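Local coordinates for P35 antigen (Borrelia burgdorferi, PDB 4ALY), which is an outer surface lipoprotein of the Lyme disease spirochaete that the bacterium needs to establish infection through the bite of a tick, at residues H126-T129 and E130-R133; F103-A107 and E108-K112; L189-K192 and D193-Q196; S83-I86 and I87-E91; S215-E218 and K219-D223. All blocks are in the same frame, centred on the assembly; numbering follows the deposited sequence.

Interaction 1: H126-T129 and E130-R133; sequences HEYT and EERR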
loop_
_atom_site.group_PDB
_atom_site.type_symbol
_atom_site.label_atom_id
_atom_site.label_comp_id
_atom_site.label_asym_id
_atom_site.label_seq_id
_atom_site.Cartn_x
_atom_site.Cartn_y
_atom_site.Cartn_z
ATOM N N HIS A 126 -15.660 -3.491 11.390
ATOM C CA HIS A 126 -15.327 -2.122 11.879
ATOM C C HIS A 126 -13.899 -2.065 12.425
ATOM O O HIS A 126 -13.277 -1.024 12.517
ATOM C CB HIS A 126 -16.341 -1.666 12.920
ATOM C CG HIS A 126 -16.162 -0.222 13.380
ATOM N ND1 HIS A 126 -15.377 0.130 14.453
ATOM C CD2 HIS A 126 -16.706 0.982 12.884
ATOM C CE1 HIS A 126 -15.419 1.470 14.619
ATOM N NE2 HIS A 126 -16.225 1.992 13.655
ATOM N N GLU A 127 -13.323 -3.210 12.742
ATOM C CA GLU A 127 -12.030 -3.200 13.378
ATOM C C GLU A 127 -10.929 -2.900 12.369
ATOM O O GLU A 127 -9.843 -2.563 12.749
ATOM C CB GLU A 127 -11.807 -4.553 14.091
ATOM C CG GLU A 127 -10.404 -4.748 14.630
ATOM C CD GLU A 127 -10.096 -6.115 15.252
ATOM O OE1 GLU A 127 -11.023 -6.872 15.641
ATOM O OE2 GLU A 127 -8.879 -6.448 15.388
ATOM N N TYR A 128 -11.224 -3.048 11.088
ATOM C CA TYR A 128 -10.259 -2.864 10.014
ATOM C C TYR A 128 -10.593 -1.665 9.138
ATOM O O TYR A 128 -10.097 -1.548 8.026
ATOM C CB TYR A 128 -10.161 -4.148 9.199
ATOM C CG TYR A 128 -9.601 -5.231 10.056
ATOM C CD1 TYR A 128 -8.262 -5.243 10.369
ATOM C CD2 TYR A 128 -10.424 -6.216 10.608
ATOM C CE1 TYR A 128 -7.722 -6.198 11.216
ATOM C CE2 TYR A 128 -9.897 -7.186 11.436
ATOM C CZ TYR A 128 -8.544 -7.166 11.749
ATOM O OH TYR A 128 -7.971 -8.133 12.567
ATOM N N THR A 129 -11.453 -0.779 9.646
ATOM C CA THR A 129 -11.712 0.506 8.988
ATOM C C THR A 129 -10.426 1.199 8.501
ATOM O O THR A 129 -10.269 1.456 7.275
ATOM C CB THR A 129 -12.488 1.461 9.932
ATOM O OG1 THR A 129 -13.645 0.786 10.429
ATOM C CG2 THR A 129 -12.899 2.727 9.198
ATOM N N GLU A 130 -9.513 1.469 9.445
ATOM C CA GLU A 130 -8.207 2.069 9.106
ATOM C C GLU A 130 -7.419 1.370 7.983
ATOM O O GLU A 130 -6.967 2.017 7.015
ATOM C CB GLU A 130 -7.323 2.187 10.306
ATOM C CG GLU A 130 -6.961 3.612 10.655
ATOM C CD GLU A 130 -5.445 3.776 10.810
ATOM O OE1 GLU A 130 -4.730 2.756 10.685
ATOM O OE2 GLU A 130 -4.949 4.914 11.028
ATOM N N GLU A 131 -7.261 0.063 8.107
ATOM C CA GLU A 131 -6.516 -0.730 7.159
ATOM C C GLU A 131 -7.206 -0.769 5.776
ATOM O O GLU A 131 -6.598 -0.632 4.709
ATOM C CB GLU A 131 -6.405 -2.133 7.714
ATOM C CG GLU A 131 -5.423 -2.234 8.835
ATOM C CD GLU A 131 -6.068 -2.094 10.195
ATOM O OE1 GLU A 131 -7.246 -1.645 10.349
ATOM O OE2 GLU A 131 -5.349 -2.441 11.144
ATOM N N ARG A 132 -8.496 -0.892 5.789
ATOM C CA ARG A 132 -9.199 -0.712 4.565
ATOM C C ARG A 132 -8.871 0.664 3.866
ATOM O O ARG A 132 -8.524 0.702 2.673
ATOM C CB ARG A 132 -10.649 -0.869 4.843
ATOM C CG ARG A 132 -11.228 -2.166 4.419
ATOM C CD ARG A 132 -12.753 -2.002 4.469
ATOM N NE ARG A 132 -12.940 -2.688 5.696
ATOM C CZ ARG A 132 -13.628 -2.311 6.756
ATOM N NH1 ARG A 132 -14.385 -1.214 6.778
ATOM N NH2 ARG A 132 -13.600 -3.178 7.754
ATOM N N ARG A 133 -8.987 1.762 4.602
ATOM C CA ARG A 133 -8.670 3.127 4.145
ATOM C C ARG A 133 -7.244 3.209 3.527
ATOM O O ARG A 133 -7.051 3.712 2.352
ATOM C CB ARG A 133 -8.879 4.160 5.293
ATOM C CG ARG A 133 -9.016 5.640 4.805
ATOM C CD ARG A 133 -7.648 6.243 4.424
ATOM N NE ARG A 133 -6.687 6.074 5.502
ATOM C CZ ARG A 133 -5.382 6.126 5.313
ATOM N NH1 ARG A 133 -4.947 6.290 4.088
ATOM N NH2 ARG A 133 -4.518 5.985 6.309
HETATM O O HOH W 1 -9.381 0.340 11.993
#
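Tyr128 hands its carbonyl to Arg132 at the start of helix 129-137, where a short 3-10 segment turns into the helix and Tyr128 takes the N-cap position. The backbone bonds come first: Arg132 N donates to Tyr128 O at 2.8 Å, nearly straight at 171°, and Arg133 N donates to Thr129 O at 3.0 Å. Just before them, the hydroxyl of Thr129 turns back on the preceding turn, OG1 giving its proton to His126 O at 2.8 Å. A water donates to Glu127 O and accepts from Glu130 N, so it stands between that carbonyl and the amide three residues on and links the 3-10 segment to the first turn of the helix. Among the side chains, Arg132 lays one face of its guanidinium over the peptide joining Tyr128 and Thr129, NH2 lying 3.6 Å from Tyr128 C. Its charged end is held from outside, by a salt bridge to Glu98 and a hydrogen bond to Phe123 O, while Arg133 reaches Glu182 and Thr137. The Glu131 chain bends at chi2 (94°), which carries its carboxylate back beside Tyr128, with the ring and carboxylate planes 57° apart; OE1 comes to 3.3 Å from Tyr128 CA and 3.7 Å from CD1 of the ring.

Interaction 2: F103-A107 and E108-K112; sequences FGMRA and EIFSK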
loop_
_atom_site.group_PDB
_atom_site.type_symbol
_atom_site.label_atom_id
_atom_site.label_comp_id
_atom_site.label_asym_id
_atom_site.label_seq_id
_atom_site.Cartn_x
_atom_site.Cartn_y
_atom_site.Cartn_z
ATOM N N PHE A 103 -16.857 -0.519 -1.548
ATOM C CA PHE A 103 -16.473 -0.331 -2.938
ATOM C C PHE A 103 -16.606 -1.621 -3.696
ATOM O O PHE A 103 -15.822 -1.901 -4.646
ATOM C CB PHE A 103 -15.088 0.295 -3.069
ATOM C CG PHE A 103 -15.065 1.741 -2.662
ATOM C CD1 PHE A 103 -15.817 2.669 -3.367
ATOM C CD2 PHE A 103 -14.295 2.186 -1.624
ATOM C CE1 PHE A 103 -15.826 4.009 -3.014
ATOM C CE2 PHE A 103 -14.295 3.555 -1.254
ATOM C CZ PHE A 103 -15.083 4.460 -1.961
ATOM N N GLY A 104 -17.671 -2.358 -3.360
ATOM C CA GLY A 104 -18.013 -3.586 -4.103
ATOM C C GLY A 104 -17.225 -4.787 -3.574
ATOM O O GLY A 104 -17.529 -5.932 -3.897
ATOM N N MET A 105 -16.235 -4.535 -2.729
ATOM C CA MET A 105 -15.327 -5.561 -2.351
ATOM C C MET A 105 -15.763 -6.390 -1.142
ATOM O O MET A 105 -15.182 -7.417 -0.834
ATOM C CB MET A 105 -13.965 -4.939 -2.099
ATOM C CG MET A 105 -13.242 -4.626 -3.383
ATOM S SD MET A 105 -11.691 -3.718 -3.083
ATOM C CE MET A 105 -10.725 -5.182 -3.185
ATOM N N ARG A 106 -16.774 -5.948 -0.446
ATOM C CA ARG A 106 -17.066 -6.610 0.793
ATOM C C ARG A 106 -17.691 -8.016 0.633
ATOM O O ARG A 106 -17.275 -8.921 1.353
ATOM C CB ARG A 106 -17.964 -5.744 1.629
ATOM C CG ARG A 106 -18.659 -6.548 2.688
ATOM C CD ARG A 106 -19.751 -5.696 3.294
ATOM N NE ARG A 106 -19.757 -5.851 4.721
ATOM C CZ ARG A 106 -19.968 -4.862 5.584
ATOM N NH1 ARG A 106 -20.232 -3.597 5.179
ATOM N NH2 ARG A 106 -19.887 -5.162 6.875
ATOM N N ALA A 107 -18.642 -8.207 -0.290
ATOM C CA ALA A 107 -19.403 -9.492 -0.331
ATOM C C ALA A 107 -18.517 -10.700 -0.591
ATOM O O ALA A 107 -18.784 -11.738 -0.027
ATOM C CB ALA A 107 -20.551 -9.449 -1.377
ATOM N N GLU A 108 -17.476 -10.561 -1.456
ATOM C CA GLU A 108 -16.643 -11.699 -1.897
ATOM C C GLU A 108 -15.214 -11.669 -1.490
ATOM O O GLU A 108 -14.486 -12.674 -1.721
ATOM C CB GLU A 108 -16.557 -11.812 -3.407
ATOM C CG GLU A 108 -17.826 -11.545 -4.171
ATOM C CD GLU A 108 -18.857 -12.597 -3.968
ATOM O OE1 GLU A 108 -18.622 -13.548 -3.160
ATOM O OE2 GLU A 108 -19.907 -12.468 -4.628
ATOM N N ILE A 109 -14.749 -10.530 -0.975
ATOM C CA ILE A 109 -13.357 -10.438 -0.560
ATOM C C ILE A 109 -13.331 -10.112 0.909
ATOM O O ILE A 109 -13.031 -10.990 1.735
ATOM C CB ILE A 109 -12.587 -9.398 -1.411
ATOM C CG1 ILE A 109 -12.945 -9.552 -2.882
ATOM C CG2 ILE A 109 -11.059 -9.472 -1.184
ATOM C CD1 ILE A 109 -12.288 -8.549 -3.824
ATOM N N PHE A 110 -13.667 -8.869 1.294
ATOM C CA PHE A 110 -13.274 -8.447 2.644
ATOM C C PHE A 110 -13.978 -9.320 3.676
ATOM O O PHE A 110 -13.460 -9.664 4.752
ATOM C CB PHE A 110 -13.558 -6.979 2.886
ATOM C CG PHE A 110 -12.789 -6.032 2.003
ATOM C CD1 PHE A 110 -11.556 -6.368 1.467
ATOM C CD2 PHE A 110 -13.280 -4.745 1.772
ATOM C CE1 PHE A 110 -10.828 -5.463 0.696
ATOM C CE2 PHE A 110 -12.545 -3.800 1.035
ATOM C CZ PHE A 110 -11.319 -4.158 0.485
ATOM N N SER A 111 -15.166 -9.757 3.332
ATOM C CA SER A 111 -15.849 -10.593 4.343
ATOM C C SER A 111 -15.432 -12.087 4.270
ATOM O O SER A 111 -16.010 -12.858 4.977
ATOM C CB SER A 111 -17.371 -10.425 4.305
ATOM O OG SER A 111 -17.873 -11.059 3.157
ATOM N N LYS A 112 -14.466 -12.445 3.431
ATOM C CA LYS A 112 -13.934 -13.827 3.340
ATOM C C LYS A 112 -12.457 -13.956 3.706
ATOM O O LYS A 112 -11.959 -15.078 3.773
ATOM C CB LYS A 112 -13.995 -14.410 1.929
ATOM C CG LYS A 112 -15.267 -14.165 1.122
ATOM C CD LYS A 112 -16.367 -15.069 1.622
ATOM C CE LYS A 112 -17.394 -15.303 0.519
ATOM N NZ LYS A 112 -18.480 -15.873 1.368
HETATM O O HOH W 2 -16.975 -8.542 -3.521
#
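Arg106 O takes two hydrogen bonds from Ser111, one from the backbone N at 3.0 Å and one from the hydroxyl OG at 2.9 Å. Ser111 N lies in the carbonyl plane, whereas OG is tilted 24° from it; chi1 of 73° sets OG between the backbone N and the carbonyl carbon of Ser111 and so turns it back to the same acceptor. Met105 O is also doubly used: Ile109 N and Phe110 N reach it from opposite faces of its plane, the Phe110 bond being the straighter at 166°. The i to i+5 bonds, Phe110 to Met105 and Ser111 to Arg106, mark the wider pi-type turn of the short helix 106-110. A water links Gly104 O to Glu108 N across the first turn. Outside these bonds, Met105 and Phe110 form a Met-aromatic pair. Met105 CB sits over one face of the ring, a CH-pi contact with CB 3.9 Å from the ring centroid, while SD approaches obliquely and meets CZ at 3.6 Å. The bend at chi3 brings Met105 CE to 3.8 Å from Ile109 CD1. Beyond, Phe123 meets the Phe110 ring edge-to-face, and Leu170 of helix 163-189 touches both Met105 and Ile109.

Interaction 3: L189-K192 and D193-Q196; sequences LNVK and DKLQ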
loop_
_atom_site.group_PDB
_atom_site.type_symbol
_atom_site.label_atom_id
_atom_site.label_comp_id
_atom_site.label_asym_id
_atom_site.label_seq_id
_atom_site.Cartn_x
_atom_site.Cartn_y
_atom_site.Cartn_z
ATOM N N LEU A 189 7.982 13.482 11.075
ATOM C CA LEU A 189 7.269 14.651 11.622
ATOM C C LEU A 189 7.234 14.681 13.150
ATOM O O LEU A 189 7.184 15.751 13.759
ATOM C CB LEU A 189 5.853 14.719 11.085
ATOM C CG LEU A 189 5.571 14.954 9.607
ATOM C CD1 LEU A 189 4.071 14.740 9.412
ATOM C CD2 LEU A 189 5.969 16.350 9.121
ATOM N N ASN A 190 7.289 13.520 13.783
ATOM C CA ASN A 190 7.354 13.491 15.246
ATOM C C ASN A 190 8.697 13.992 15.809
ATOM O O ASN A 190 8.873 14.061 17.033
ATOM C CB ASN A 190 7.033 12.113 15.807
ATOM C CG ASN A 190 6.377 12.196 17.173
ATOM O OD1 ASN A 190 6.820 11.556 18.133
ATOM N ND2 ASN A 190 5.311 13.002 17.271
ATOM N N VAL A 191 9.631 14.326 14.910
ATOM C CA VAL A 191 10.916 14.894 15.295
ATOM C C VAL A 191 11.276 15.996 14.345
ATOM O O VAL A 191 12.445 16.238 14.099
ATOM C CB VAL A 191 12.063 13.854 15.442
ATOM C CG1 VAL A 191 11.839 12.988 16.681
ATOM C CG2 VAL A 191 12.268 12.996 14.185
ATOM N N LYS A 192 10.261 16.691 13.835
ATOM C CA LYS A 192 10.483 17.709 12.789
ATOM C C LYS A 192 11.455 18.867 13.121
ATOM O O LYS A 192 12.132 19.360 12.208
ATOM C CB LYS A 192 9.177 18.212 12.169
ATOM C CG LYS A 192 8.377 19.244 12.961
ATOM C CD LYS A 192 7.607 20.151 11.981
ATOM C CE LYS A 192 6.876 21.295 12.652
ATOM N NZ LYS A 192 5.850 20.729 13.581
ATOM N N ASP A 193 11.555 19.279 14.391
ATOM C CA ASP A 193 12.433 20.417 14.736
ATOM C C ASP A 193 13.910 20.037 14.706
ATOM O O ASP A 193 14.749 20.879 14.397
ATOM C CB ASP A 193 12.119 21.001 16.117
ATOM C CG ASP A 193 10.674 21.397 16.282
ATOM O OD1 ASP A 193 10.030 21.885 15.317
ATOM O OD2 ASP A 193 10.190 21.221 17.409
ATOM N N LYS A 194 14.202 18.774 15.033
ATOM C CA LYS A 194 15.559 18.273 15.204
ATOM C C LYS A 194 16.260 17.626 13.981
ATOM O O LYS A 194 17.357 17.050 14.115
ATOM C CB LYS A 194 15.616 17.360 16.426
ATOM C CG LYS A 194 15.550 18.135 17.733
ATOM C CD LYS A 194 14.871 17.329 18.816
ATOM C CE LYS A 194 13.370 17.241 18.557
ATOM N NZ LYS A 194 12.824 15.961 19.107
ATOM N N LEU A 195 15.653 17.749 12.800
ATOM C CA LEU A 195 16.241 17.233 11.539
ATOM C C LEU A 195 17.502 17.986 11.089
ATOM O O LEU A 195 18.367 17.391 10.443
ATOM C CB LEU A 195 15.220 17.230 10.390
ATOM C CG LEU A 195 14.593 15.882 9.992
ATOM C CD1 LEU A 195 13.878 15.228 11.158
ATOM C CD2 LEU A 195 13.632 16.049 8.820
ATOM N N GLN A 196 17.605 19.283 11.406
ATOM C CA GLN A 196 18.856 20.008 11.127
ATOM C C GLN A 196 20.035 19.488 11.972
ATOM O O GLN A 196 21.176 19.746 11.636
ATOM C CB GLN A 196 18.723 21.514 11.283
ATOM C CG GLN A 196 18.322 21.937 12.686
ATOM C CD GLN A 196 16.890 22.382 12.711
ATOM O OE1 GLN A 196 16.006 21.695 12.170
ATOM N NE2 GLN A 196 16.643 23.554 13.304
#
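Val191 and Leu195 make a local apolar contact round an irregular turn in the loop that leads from helix 163-189 to helix 200-233. The backbone tie across it is a single bent hydrogen bond: Lys194 N donates to Val191 O at 3.2 Å with an angle of 139° at the hydrogen. The donor stands 48° out of the carbonyl plane and so misses the lone pairs, a geometry that goes with a tight i to i+3 turn rather than a regular alpha-helix. The same carbonyl is approached by carbon as well, for Leu195 CD1 lies 3.4 Å from Val191 O. Val191 splits its two methyls between two neighbours. With chi1 at -71°, CG1 stands beside the backbone N and lies 4.0 Å from Lys194 NZ, while CG2 turns to Leu195 and meets CD1 at 4.1 Å; each pair of side chains crosses at about a right angle. The ammonium of Lys194 is bound elsewhere, to Ile278 O near the C-terminus. Lys192 and Asp193 carry opposite charges, but NZ stays 4.7 Å from OD1, too far for direct contact, so any attraction between them is probably mild. Around the turn, Val191 packs on Ile278 and Gln279, Leu195 touches Ile278 and Ile79 of helix 70-95, and Leu189, at the end of helix 163-189, leans on Ser83, Glu84 and Ile87 of that same helix 70-95.

Interaction 4: S83-I86 and I87-E91; sequences SENI and IQISE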
loop_
_atom_site.group_PDB
_atom_site.type_symbol
_atom_site.label_atom_id
_atom_site.label_comp_id
_atom_site.label_asym_id
_atom_site.label_seq_id
_atom_site.Cartn_x
_atom_site.Cartn_y
_atom_site.Cartn_z
ATOM N N SER A 83 6.688 14.257 3.711
ATOM C CA SER A 83 6.027 13.742 4.960
ATOM C C SER A 83 4.695 14.429 5.322
ATOM O O SER A 83 3.754 13.799 5.836
ATOM C CB SER A 83 6.936 13.871 6.202
ATOM O OG SER A 83 8.131 13.149 6.059
ATOM N N GLU A 84 4.631 15.731 5.083
ATOM C CA GLU A 84 3.425 16.485 5.352
ATOM C C GLU A 84 2.388 16.016 4.364
ATOM O O GLU A 84 1.322 15.638 4.793
ATOM C CB GLU A 84 3.646 18.000 5.214
ATOM C CG GLU A 84 2.666 18.818 6.011
ATOM C CD GLU A 84 2.818 18.605 7.509
ATOM O OE1 GLU A 84 3.945 18.821 8.017
ATOM O OE2 GLU A 84 1.809 18.241 8.173
ATOM N N ASN A 85 2.715 16.019 3.067
ATOM C CA ASN A 85 1.786 15.597 2.010
ATOM C C ASN A 85 1.128 14.189 2.235
ATOM O O ASN A 85 -0.100 14.028 2.053
ATOM C CB ASN A 85 2.422 15.742 0.644
ATOM C CG ASN A 85 1.456 15.495 -0.496
ATOM O OD1 ASN A 85 0.370 16.096 -0.570
ATOM N ND2 ASN A 85 1.851 14.620 -1.423
ATOM N N ILE A 86 1.901 13.232 2.762
ATOM C CA ILE A 86 1.389 11.913 2.998
ATOM C C ILE A 86 0.412 11.869 4.148
ATOM O O ILE A 86 -0.638 11.204 4.049
ATOM C CB ILE A 86 2.535 10.901 3.122
ATOM C CG1 ILE A 86 3.083 10.652 1.713
ATOM C CG2 ILE A 86 2.103 9.597 3.788
ATOM C CD1 ILE A 86 4.434 9.975 1.733
ATOM N N ILE A 87 0.721 12.571 5.228
ATOM C CA ILE A 87 -0.223 12.701 6.331
ATOM C C ILE A 87 -1.492 13.499 5.926
ATOM O O ILE A 87 -2.593 13.117 6.319
ATOM C CB ILE A 87 0.471 13.172 7.636
ATOM C CG1 ILE A 87 1.587 12.202 7.998
ATOM C CG2 ILE A 87 -0.508 13.320 8.832
ATOM C CD1 ILE A 87 1.131 10.875 8.622
ATOM N N GLN A 88 -1.375 14.527 5.094
ATOM C CA GLN A 88 -2.556 15.358 4.811
ATOM C C GLN A 88 -3.517 14.482 4.042
ATOM O O GLN A 88 -4.600 14.241 4.488
ATOM C CB GLN A 88 -2.301 16.688 4.047
ATOM C CG GLN A 88 -0.993 17.444 4.311
ATOM C CD GLN A 88 -1.014 18.513 5.455
ATOM O OE1 GLN A 88 -1.284 18.194 6.637
ATOM N NE2 GLN A 88 -0.657 19.776 5.106
ATOM N N ILE A 89 -3.085 14.004 2.895
ATOM C CA ILE A 89 -3.750 12.971 2.094
ATOM C C ILE A 89 -4.418 11.884 2.956
ATOM O O ILE A 89 -5.604 11.627 2.824
ATOM C CB ILE A 89 -2.773 12.365 1.071
ATOM C CG1 ILE A 89 -2.370 13.418 0.026
ATOM C CG2 ILE A 89 -3.405 11.180 0.371
ATOM C CD1 ILE A 89 -1.261 12.974 -0.984
ATOM N N SER A 90 -3.693 11.294 3.891
ATOM C CA SER A 90 -4.331 10.253 4.707
ATOM C C SER A 90 -5.516 10.715 5.546
ATOM O O SER A 90 -6.433 9.909 5.772
ATOM C CB SER A 90 -3.338 9.497 5.568
ATOM O OG SER A 90 -3.269 10.100 6.824
ATOM N N GLU A 91 -5.547 11.983 5.967
ATOM C CA GLU A 91 -6.680 12.467 6.778
ATOM C C GLU A 91 -7.870 12.846 5.889
ATOM O O GLU A 91 -9.015 12.603 6.249
ATOM C CB GLU A 91 -6.282 13.647 7.680
ATOM C CG GLU A 91 -5.506 13.281 8.949
ATOM C CD GLU A 91 -4.509 14.360 9.397
ATOM O OE1 GLU A 91 -4.395 15.459 8.791
ATOM O OE2 GLU A 91 -3.818 14.097 10.389
#
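Glu84 and Gln88 lie one turn apart on helix 70-95, an i to i+4 pair beside the Asn85 and Ile89 pair. With CG anti to the backbone N (chi1 -156°), Glu84 holds that carbon 3.6 Å from Gln88 NE2; the bend at chi2 then turns the carboxylate toward the Gln88 amide, where OE2 lies 3.5 Å from Gln88 OE1. On Gln88, an unusual chi1 of -34° leaves CG 3.0 Å from Glu84 O, a tight contact with the carbonyl that already accepts Gln88 N at 2.9 Å, and the bend at chi2 lays the amide beside the stem of Glu84. The carboxylate and amide planes are turned 66° apart. Glu84 OE2 and Gln88 OE1 are both acceptors and do not bond, so the pair is held by the backbone and by the packing of its stems. In the other pair, the amide of Asn85 lies against the end of Ile89, whose extended CG1 branch sets CD1 at 3.5 Å from both OD1 and ND2 of Asn85. Further on, Ser90 N donates to Ile86 O. On the inner side Ser83 and Ile86 touch Phe210 of helix 200-233. The hydroxyl of Ser90 turns back along its own helix, OG donating to Ile87 O at 3.1 Å, on the same face of that carbonyl as Glu91 N.

Interaction 5: S215-E218 and K219-D223; sequences SLKE and KWLKD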
loop_
_atom_site.group_PDB
_atom_site.type_symbol
_atom_site.label_atom_id
_atom_site.label_comp_id
_atom_site.label_asym_id
_atom_site.label_seq_id
_atom_site.Cartn_x
_atom_site.Cartn_y
_atom_site.Cartn_z
ATOM N N SER A 215 8.342 4.487 -5.690
ATOM C CA SER A 215 8.532 3.623 -6.837
ATOM C C SER A 215 7.874 2.223 -6.614
ATOM O O SER A 215 7.454 1.560 -7.570
ATOM C CB SER A 215 10.019 3.592 -7.186
ATOM O OG SER A 215 10.408 2.333 -7.627
ATOM N N LEU A 216 7.769 1.810 -5.345
ATOM C CA LEU A 216 7.001 0.622 -4.984
ATOM C C LEU A 216 5.487 0.833 -5.208
ATOM O O LEU A 216 4.827 0.000 -5.836
ATOM C CB LEU A 216 7.248 0.299 -3.535
ATOM C CG LEU A 216 8.522 -0.411 -3.105
ATOM C CD1 LEU A 216 8.592 -0.289 -1.586
ATOM C CD2 LEU A 216 8.437 -1.887 -3.462
ATOM N N LYS A 217 4.951 1.965 -4.730
ATOM C CA LYS A 217 3.543 2.338 -4.983
ATOM C C LYS A 217 3.267 2.403 -6.469
ATOM O O LYS A 217 2.232 1.899 -6.947
ATOM C CB LYS A 217 3.224 3.702 -4.395
ATOM C CG LYS A 217 1.747 4.049 -4.509
ATOM C CD LYS A 217 1.325 5.131 -3.541
ATOM C CE LYS A 217 -0.168 5.431 -3.673
ATOM N NZ LYS A 217 -0.508 6.297 -2.492
ATOM N N GLU A 218 4.170 3.034 -7.212
ATOM C CA GLU A 218 3.930 3.297 -8.640
ATOM C C GLU A 218 3.820 2.006 -9.420
ATOM O O GLU A 218 3.071 1.915 -10.365
ATOM C CB GLU A 218 5.057 4.149 -9.226
ATOM C CG GLU A 218 4.677 4.803 -10.515
ATOM C CD GLU A 218 3.554 5.784 -10.295
ATOM O OE1 GLU A 218 3.637 6.527 -9.266
ATOM O OE2 GLU A 218 2.597 5.773 -11.128
ATOM N N LYS A 219 4.558 0.987 -9.013
ATOM C CA LYS A 219 4.519 -0.245 -9.749
ATOM C C LYS A 219 3.254 -1.028 -9.353
ATOM O O LYS A 219 2.688 -1.747 -10.165
ATOM C CB LYS A 219 5.796 -1.040 -9.489
ATOM C CG LYS A 219 5.963 -2.150 -10.495
ATOM C CD LYS A 219 6.857 -3.227 -9.946
ATOM C CE LYS A 219 6.986 -4.358 -10.974
ATOM N NZ LYS A 219 7.751 -5.452 -10.321
ATOM N N TRP A 220 2.806 -0.861 -8.109
ATOM C CA TRP A 220 1.500 -1.376 -7.637
ATOM C C TRP A 220 0.389 -0.708 -8.397
ATOM O O TRP A 220 -0.571 -1.350 -8.805
ATOM C CB TRP A 220 1.378 -1.161 -6.135
ATOM C CG TRP A 220 0.013 -1.305 -5.506
ATOM C CD1 TRP A 220 -0.729 -0.322 -4.891
ATOM C CD2 TRP A 220 -0.802 -2.535 -5.366
ATOM N NE1 TRP A 220 -1.901 -0.836 -4.385
ATOM C CE2 TRP A 220 -2.012 -2.146 -4.669
ATOM C CE3 TRP A 220 -0.640 -3.884 -5.746
ATOM C CZ2 TRP A 220 -3.016 -3.076 -4.351
ATOM C CZ3 TRP A 220 -1.658 -4.817 -5.426
ATOM C CH2 TRP A 220 -2.820 -4.419 -4.768
ATOM N N LEU A 221 0.533 0.584 -8.651
ATOM C CA LEU A 221 -0.501 1.300 -9.413
ATOM C C LEU A 221 -0.491 0.828 -10.837
ATOM O O LEU A 221 -1.560 0.630 -11.436
ATOM C CB LEU A 221 -0.317 2.831 -9.353
ATOM C CG LEU A 221 -0.559 3.567 -7.999
ATOM C CD1 LEU A 221 0.088 4.957 -7.966
ATOM C CD2 LEU A 221 -2.056 3.655 -7.750
ATOM N N LYS A 222 0.709 0.662 -11.389
ATOM C CA LYS A 222 0.858 0.141 -12.765
ATOM C C LYS A 222 0.359 -1.332 -12.972
ATOM O O LYS A 222 -0.327 -1.673 -13.982
ATOM C CB LYS A 222 2.307 0.350 -13.233
ATOM C CG LYS A 222 2.595 -0.141 -14.657
ATOM C CD LYS A 222 3.334 -1.485 -14.676
ATOM C CE LYS A 222 4.636 -1.385 -15.497
ATOM N NZ LYS A 222 4.445 -1.579 -16.968
ATOM N N ASP A 223 0.707 -2.217 -12.047
ATOM C CA ASP A 223 0.260 -3.619 -12.240
ATOM C C ASP A 223 -1.261 -3.715 -12.127
ATOM O O ASP A 223 -1.862 -4.582 -12.740
ATOM C CB ASP A 223 0.943 -4.628 -11.286
ATOM C CG ASP A 223 2.451 -4.801 -11.551
ATOM O OD1 ASP A 223 2.899 -4.565 -12.683
ATOM O OD2 ASP A 223 3.190 -5.159 -10.608
#
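One stretch of the long helix 200-233 makes this contact, with Lys217 and Glu218 meeting Leu221 along the helix surface. The backbone runs in i to i+4 steps. Leu221 N to Lys217 O is the shortest of these bonds at 2.7 Å, Lys222 N to Glu218 O follows at 2.9 Å, and Trp220 N reaches Leu216 O at 3.2 Å. Lys219 N is held more loosely: it donates to Ser215 O from 42° out of the carbonyl plane and shares a second, weak bond with Leu216 O. Among the side chains, Leu221 CD1 is the meeting point. Lys217 sends CG anti to its own backbone N (chi1 -174°) and runs fully extended, so its stem passes Leu221 obliquely, CG to CD1 3.9 Å, while the ammonium goes on to Gln178 OE1 and Thr137 O. Glu218, bent at chi2, comes in from a different direction and brings both carboxylate oxygens to the same methyl, OE1 lying 4.1 Å from Leu221 CD1. Leu221 also leans on its own helix, with CG 3.4 Å from Lys217 O. Trp220 touches this contact mainly through CB, 3.3 Å from Lys217 O; its indole packs on Thr169 and Arg173 of helix 163-189, and NE1 bonds to Ser138 OG. Exposed Ser215, Glu218, Lys219 and Lys222 set against the buried Trp220 are consistent with an amphipathic helix packed in a helical bundle.

All five are local contacts within one all-helical chain. Interactions 4 and 5 are surface contacts on regular turns of the long helices 70-95 and 200-233, where i to i+4 amide bonds carry the contact and the stems of neighbouring side chains pack beside them. Interactions 1, 2 and 3 are partly buried: in the first two, at a helix start and a pi-type turn, a water and a hydroxyl join the amide pattern, while interaction 3 is a loop with one bent turn bond. Interactions 1 and 2 touch through Arg132 CD and Phe110 CE2, 3.9 Å apart. Interaction 4 meets interaction 1 through Ser90 and Arg133, and interaction 3 through Leu189. Interactions 2 and 3 lie on opposite sides of the chain's centre.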